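S-M checkpoint control protein rad4 (Schizosaccharomyces pombe, PDB 4BMD) is an essential BRCT-repeat protein of DNA replication and of the checkpoint that couples S and M phases, binding both phosphorylated sites of a crb2 dimer. Local coordinates at residues F45-H57 with I66-E78. Sequence-based numbering, arbitrary orientation. Where two conformers were deposited one is given.
Sequences FLSSTIDFVVIPH and IFSFPTVNEWWIE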
loop_
_atom_site.group_PDB
_atom_site.type_symbol
_atom_site.label_atom_id
_atom_site.label_comp_id
_atom_site.label_asym_id
_atom_site.label_seq_id
_atom_site.Cartn_x
_atom_site.Cartn_y
_atom_site.Cartn_z
ATOM N N PHE A 45 16.311 -19.702 -6.842
ATOM C CA PHE A 45 17.553 -19.180 -7.393
ATOM C C PHE A 45 17.285 -17.961 -8.261
ATOM O O PHE A 45 16.264 -17.885 -8.946
ATOM C CB PHE A 45 18.261 -20.244 -8.231
ATOM C CG PHE A 45 18.263 -21.607 -7.608
ATOM C CD1 PHE A 45 19.062 -21.883 -6.513
ATOM C CD2 PHE A 45 17.470 -22.616 -8.124
ATOM C CE1 PHE A 45 19.065 -23.138 -5.940
ATOM C CE2 PHE A 45 17.470 -23.873 -7.557
ATOM C CZ PHE A 45 18.269 -24.134 -6.467
ATOM N N LEU A 46 18.210 -17.009 -8.230
ATOM C CA LEU A 46 18.148 -15.863 -9.123
ATOM C C LEU A 46 18.813 -16.208 -10.450
ATOM O O LEU A 46 20.006 -16.511 -10.497
ATOM C CB LEU A 46 18.825 -14.649 -8.486
ATOM C CG LEU A 46 18.139 -14.064 -7.252
ATOM C CD1 LEU A 46 18.962 -12.923 -6.670
ATOM C CD2 LEU A 46 16.735 -13.593 -7.601
ATOM N N SER A 47 18.033 -16.172 -11.524
ATOM C CA SER A 47 18.547 -16.451 -12.859
ATOM C C SER A 47 17.705 -15.721 -13.896
ATOM O O SER A 47 16.736 -15.047 -13.553
ATOM C CB SER A 47 18.530 -17.953 -13.140
ATOM O OG SER A 47 17.204 -18.425 -13.303
ATOM N N SER A 48 18.068 -15.873 -15.166
ATOM C CA SER A 48 17.352 -15.215 -16.256
ATOM C C SER A 48 15.900 -15.679 -16.354
ATOM O O SER A 48 15.066 -15.009 -16.960
ATOM C CB SER A 48 18.074 -15.449 -17.586
ATOM O OG SER A 48 18.246 -16.833 -17.838
ATOM N N THR A 49 15.608 -16.828 -15.752
ATOM C CA THR A 49 14.258 -17.380 -15.743
ATOM C C THR A 49 13.305 -16.507 -14.925
ATOM O O THR A 49 12.131 -16.363 -15.269
ATOM C CB THR A 49 14.251 -18.815 -15.174
ATOM O OG1 THR A 49 15.170 -19.629 -15.914
ATOM C CG2 THR A 49 12.860 -19.425 -15.256
ATOM N N ILE A 50 13.825 -15.923 -13.848
ATOM C CA ILE A 50 13.024 -15.112 -12.934
ATOM C C ILE A 50 12.362 -13.921 -13.624
ATOM O O ILE A 50 13.027 -13.129 -14.294
ATOM C CB ILE A 50 13.870 -14.598 -11.752
ATOM C CG1 ILE A 50 14.434 -15.770 -10.948
ATOM C CG2 ILE A 50 13.041 -13.691 -10.854
ATOM C CD1 ILE A 50 13.369 -16.677 -10.368
ATOM N N ASP A 51 11.049 -13.804 -13.455
ATOM C CA ASP A 51 10.298 -12.689 -14.020
ATOM C C ASP A 51 10.078 -11.589 -12.987
ATOM O O ASP A 51 10.194 -10.407 -13.298
ATOM C CB ASP A 51 8.953 -13.164 -14.572
ATOM C CG ASP A 51 9.106 -14.082 -15.766
ATOM O OD1 ASP A 51 9.271 -13.567 -16.893
ATOM O OD2 ASP A 51 9.060 -15.316 -15.580
ATOM N N PHE A 52 9.757 -11.981 -11.758
ATOM C CA PHE A 52 9.523 -11.016 -10.689
ATOM C C PHE A 52 10.125 -11.475 -9.367
ATOM O O PHE A 52 10.069 -12.655 -9.024
ATOM C CB PHE A 52 8.024 -10.769 -10.499
ATOM C CG PHE A 52 7.358 -10.129 -11.682
ATOM C CD1 PHE A 52 7.409 -8.757 -11.864
ATOM C CD2 PHE A 52 6.673 -10.899 -12.608
ATOM C CE1 PHE A 52 6.794 -8.165 -12.950
ATOM C CE2 PHE A 52 6.057 -10.313 -13.698
ATOM C CZ PHE A 52 6.118 -8.943 -13.869
ATOM N N VAL A 53 10.703 -10.531 -8.632
ATOM C CA VAL A 53 11.153 -10.786 -7.270
ATOM C C VAL A 53 10.104 -10.258 -6.300
ATOM O O VAL A 53 9.722 -9.089 -6.365
ATOM C CB VAL A 53 12.508 -10.113 -6.982
ATOM C CG1 VAL A 53 12.836 -10.189 -5.498
ATOM C CG2 VAL A 53 13.610 -10.755 -7.814
ATOM N N VAL A 54 9.634 -11.121 -5.407
ATOM C CA VAL A 54 8.581 -10.750 -4.468
ATOM C C VAL A 54 9.118 -10.541 -3.053
ATOM O O VAL A 54 9.820 -11.393 -2.507
ATOM C CB VAL A 54 7.451 -11.795 -4.452
ATOM C CG1 VAL A 54 6.297 -11.315 -3.584
ATOM C CG2 VAL A 54 6.973 -12.071 -5.870
ATOM N N ILE A 55 8.778 -9.394 -2.472
ATOM C CA ILE A 55 9.226 -9.012 -1.138
ATOM C C ILE A 55 8.006 -8.910 -0.227
ATOM O O ILE A 55 6.930 -8.541 -0.683
ATOM C CB ILE A 55 9.930 -7.636 -1.191
ATOM C CG1 ILE A 55 10.997 -7.626 -2.287
ATOM C CG2 ILE A 55 10.544 -7.270 0.149
ATOM C CD1 ILE A 55 12.106 -8.627 -2.073
ATOM N N PRO A 56 8.152 -9.266 1.060
ATOM C CA PRO A 56 7.047 -8.982 1.981
ATOM C C PRO A 56 6.813 -7.478 2.106
ATOM O O PRO A 56 7.771 -6.704 2.095
ATOM C CB PRO A 56 7.531 -9.572 3.314
ATOM C CG PRO A 56 9.006 -9.788 3.145
ATOM C CD PRO A 56 9.204 -10.076 1.694
ATOM N N HIS A 57 5.550 -7.074 2.213
ATOM C CA HIS A 57 5.191 -5.657 2.233
ATOM C C HIS A 57 5.750 -4.922 3.449
ATOM O O HIS A 57 5.916 -3.703 3.425
ATOM C CB HIS A 57 3.670 -5.487 2.176
ATOM C CG HIS A 57 2.960 -5.977 3.401
ATOM N ND1 HIS A 57 2.388 -7.228 3.478
ATOM C CD2 HIS A 57 2.732 -5.385 4.597
ATOM C CE1 HIS A 57 1.836 -7.385 4.669
ATOM N NE2 HIS A 57 2.031 -6.281 5.367
ATOM N N ILE A 66 20.378 -5.714 -3.662
ATOM C CA ILE A 66 20.189 -5.250 -5.029
ATOM C C ILE A 66 19.630 -6.371 -5.897
ATOM O O ILE A 66 20.166 -7.478 -5.920
ATOM C CB ILE A 66 21.508 -4.745 -5.641
ATOM C CG1 ILE A 66 22.159 -3.705 -4.726
ATOM C CG2 ILE A 66 21.267 -4.170 -7.029
ATOM C CD1 ILE A 66 23.502 -3.209 -5.220
ATOM N N PHE A 67 18.543 -6.082 -6.605
ATOM C CA PHE A 67 17.943 -7.058 -7.504
ATOM C C PHE A 67 18.019 -6.591 -8.953
ATOM O O PHE A 67 17.633 -5.468 -9.274
ATOM C CB PHE A 67 16.483 -7.326 -7.125
ATOM C CG PHE A 67 16.316 -8.073 -5.832
ATOM C CD1 PHE A 67 16.543 -9.438 -5.770
ATOM C CD2 PHE A 67 15.918 -7.413 -4.682
ATOM C CE1 PHE A 67 16.387 -10.128 -4.583
ATOM C CE2 PHE A 67 15.758 -8.097 -3.492
ATOM C CZ PHE A 67 15.993 -9.456 -3.443
ATOM N N SER A 68 18.520 -7.461 -9.824
ATOM C CA SER A 68 18.585 -7.160 -11.248
ATOM C C SER A 68 17.302 -7.607 -11.939
ATOM O O SER A 68 17.312 -7.990 -13.108
ATOM C CB SER A 68 19.799 -7.838 -11.884
ATOM O OG SER A 68 21.002 -7.398 -11.276
ATOM N N PHE A 69 16.199 -7.552 -11.199
ATOM C CA PHE A 69 14.894 -7.959 -11.694
ATOM C C PHE A 69 13.856 -6.957 -11.212
ATOM O O PHE A 69 14.081 -6.264 -10.220
ATOM C CB PHE A 69 14.543 -9.350 -11.164
ATOM C CG PHE A 69 15.581 -10.393 -11.459
ATOM C CD1 PHE A 69 15.532 -11.122 -12.633
ATOM C CD2 PHE A 69 16.604 -10.646 -10.559
ATOM C CE1 PHE A 69 16.485 -12.081 -12.908
ATOM C CE2 PHE A 69 17.561 -11.605 -10.830
ATOM C CZ PHE A 69 17.501 -12.324 -12.005
ATOM N N PRO A 70 12.716 -6.864 -11.917
ATOM C CA PRO A 70 11.627 -6.022 -11.413
ATOM C C PRO A 70 11.152 -6.522 -10.053
ATOM O O PRO A 70 10.834 -7.702 -9.899
ATOM C CB PRO A 70 10.527 -6.187 -12.469
ATOM C CG PRO A 70 10.898 -7.402 -13.244
ATOM C CD PRO A 70 12.389 -7.473 -13.216
ATOM N N THR A 71 11.121 -5.624 -9.075
ATOM C CA THR A 71 10.824 -5.996 -7.700
ATOM C C THR A 71 9.470 -5.462 -7.249
ATOM O O THR A 71 9.181 -4.275 -7.391
ATOM C CB THR A 71 11.918 -5.481 -6.747
ATOM O OG1 THR A 71 13.174 -6.074 -7.096
ATOM C CG2 THR A 71 11.583 -5.828 -5.310
ATOM N N VAL A 72 8.643 -6.351 -6.712
ATOM C CA VAL A 72 7.328 -5.980 -6.202
ATOM C C VAL A 72 7.093 -6.641 -4.849
ATOM O O VAL A 72 7.846 -7.529 -4.449
ATOM C CB VAL A 72 6.206 -6.432 -7.156
ATOM C CG1 VAL A 72 6.355 -5.773 -8.519
ATOM C CG2 VAL A 72 6.206 -7.947 -7.291
ATOM N N ASN A 73 6.055 -6.208 -4.141
ATOM C CA ASN A 73 5.638 -6.913 -2.933
ATOM C C ASN A 73 4.464 -7.846 -3.213
ATOM O O ASN A 73 3.952 -7.878 -4.333
ATOM C CB ASN A 73 5.344 -5.951 -1.770
ATOM C CG ASN A 73 4.231 -4.965 -2.075
ATOM O OD1 ASN A 73 3.287 -5.267 -2.805
ATOM N ND2 ASN A 73 4.337 -3.771 -1.505
ATOM N N GLU A 74 4.036 -8.600 -2.205
ATOM C CA GLU A 74 2.978 -9.588 -2.403
ATOM C C GLU A 74 1.636 -8.945 -2.749
ATOM O O GLU A 74 0.757 -9.596 -3.310
ATOM C CB GLU A 74 2.832 -10.506 -1.183
ATOM C CG GLU A 74 2.138 -9.877 0.014
ATOM C CD GLU A 74 3.111 -9.292 1.017
ATOM O OE1 GLU A 74 4.146 -8.734 0.596
ATOM O OE2 GLU A 74 2.841 -9.397 2.232
ATOM N N TRP A 75 1.485 -7.666 -2.420
ATOM C CA TRP A 75 0.252 -6.946 -2.721
ATOM C C TRP A 75 0.081 -6.744 -4.224
ATOM O O TRP A 75 -1.032 -6.537 -4.709
ATOM C CB TRP A 75 0.208 -5.606 -1.981
ATOM C CG TRP A 75 -0.016 -5.752 -0.505
ATOM C CD1 TRP A 75 -0.348 -6.894 0.164
ATOM C CD2 TRP A 75 0.077 -4.720 0.485
ATOM N NE1 TRP A 75 -0.469 -6.638 1.508
ATOM C CE2 TRP A 75 -0.213 -5.311 1.732
ATOM C CE3 TRP A 75 0.377 -3.355 0.439
ATOM C CZ2 TRP A 75 -0.212 -4.584 2.921
ATOM C CZ3 TRP A 75 0.378 -2.636 1.621
ATOM C CH2 TRP A 75 0.086 -3.251 2.845
ATOM N N TRP A 76 1.190 -6.807 -4.955
ATOM C CA TRP A 76 1.154 -6.748 -6.411
ATOM C C TRP A 76 0.450 -7.986 -6.956
ATOM O O TRP A 76 -0.308 -7.908 -7.923
ATOM C CB TRP A 76 2.574 -6.654 -6.974
ATOM C CG TRP A 76 2.653 -6.695 -8.474
ATOM C CD1 TRP A 76 2.669 -5.627 -9.324
ATOM C CD2 TRP A 76 2.736 -7.865 -9.298
ATOM N NE1 TRP A 76 2.754 -6.058 -10.624
ATOM C CE2 TRP A 76 2.795 -7.428 -10.637
ATOM C CE3 TRP A 76 2.763 -9.239 -9.035
ATOM C CZ2 TRP A 76 2.881 -8.316 -11.708
ATOM C CZ3 TRP A 76 2.848 -10.117 -10.100
ATOM C CH2 TRP A 76 2.905 -9.653 -11.420
ATOM N N ILE A 77 0.708 -9.127 -6.324
ATOM C CA ILE A 77 0.063 -10.378 -6.698
ATOM C C ILE A 77 -1.433 -10.301 -6.422
ATOM O O ILE A 77 -2.249 -10.690 -7.258
ATOM C CB ILE A 77 0.654 -11.568 -5.918
ATOM C CG1 ILE A 77 2.165 -11.652 -6.135
ATOM C CG2 ILE A 77 -0.024 -12.866 -6.327
ATOM C CD1 ILE A 77 2.839 -12.738 -5.324
ATOM N N GLU A 78 -1.782 -9.790 -5.245
ATOM C CA GLU A 78 -3.177 -9.653 -4.843
ATOM C C GLU A 78 -3.936 -8.711 -5.772
ATOM O O GLU A 78 -5.099 -8.952 -6.096
ATOM C CB GLU A 78 -3.270 -9.159 -3.399
ATOM C CG GLU A 78 -2.573 -10.059 -2.392
ATOM C CD GLU A 78 -2.651 -9.521 -0.977
ATOM O OE1 GLU A 78 -3.354 -8.510 -0.759
ATOM O OE2 GLU A 78 -2.007 -10.107 -0.080
#
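The imidazole of His57 lies in an offset stack on the six-membered ring of Trp75, planes 17° apart and centroids 4.3 Å from each other, while the carboxylate of Glu74 comes to its edge. At the other end of the contact, Val53 CG1 sits centrally over one face of Phe67, 3.7 Å from the ring centroid, and Ile50 CB makes a CH-pi contact over a face of Phe69. Phe52 lays one face against Trp76 obliquely, with Pro70 CG nearby.

Between these rings, strands 52-55 and 71-73 run parallel. Val53 N donates to Pro70 O, Val72 N to Val53 O (3.0 Å) and Ile55 N to Val72 O; beta-branched Val53, Ile55 and Thr71 suit the extended backbone. This is the edge of the four-stranded parallel sheet of BRCT 3, where strand 71-73 leads straight into helix 74-82. Asn73 suits the N-cap because its OD1 accepts weak bonds from Trp75 N and Trp76 N, while ND2 reaches Leu94 O.

Glu74, with CG between N and carbonyl carbon (chi1 76°) and a bend at chi2, curls back to the strand end: OE2 takes a 2.5 Å bond from His57 ND1, approached from above the carboxylate plane, and OE1 a weak one from His57 N. Without the imidazole, as with an alanine here, Glu74 OE2 would probably lose its ring donor and Trp75, whose indole also stacks with His124, would keep only a methyl on that face. The buried carboxylate, met by the ring ND1-H and, weakly, by the backbone N-H of His57, would probably favour a protonated imidazole by raising its pKa, although the charge itself is not seen.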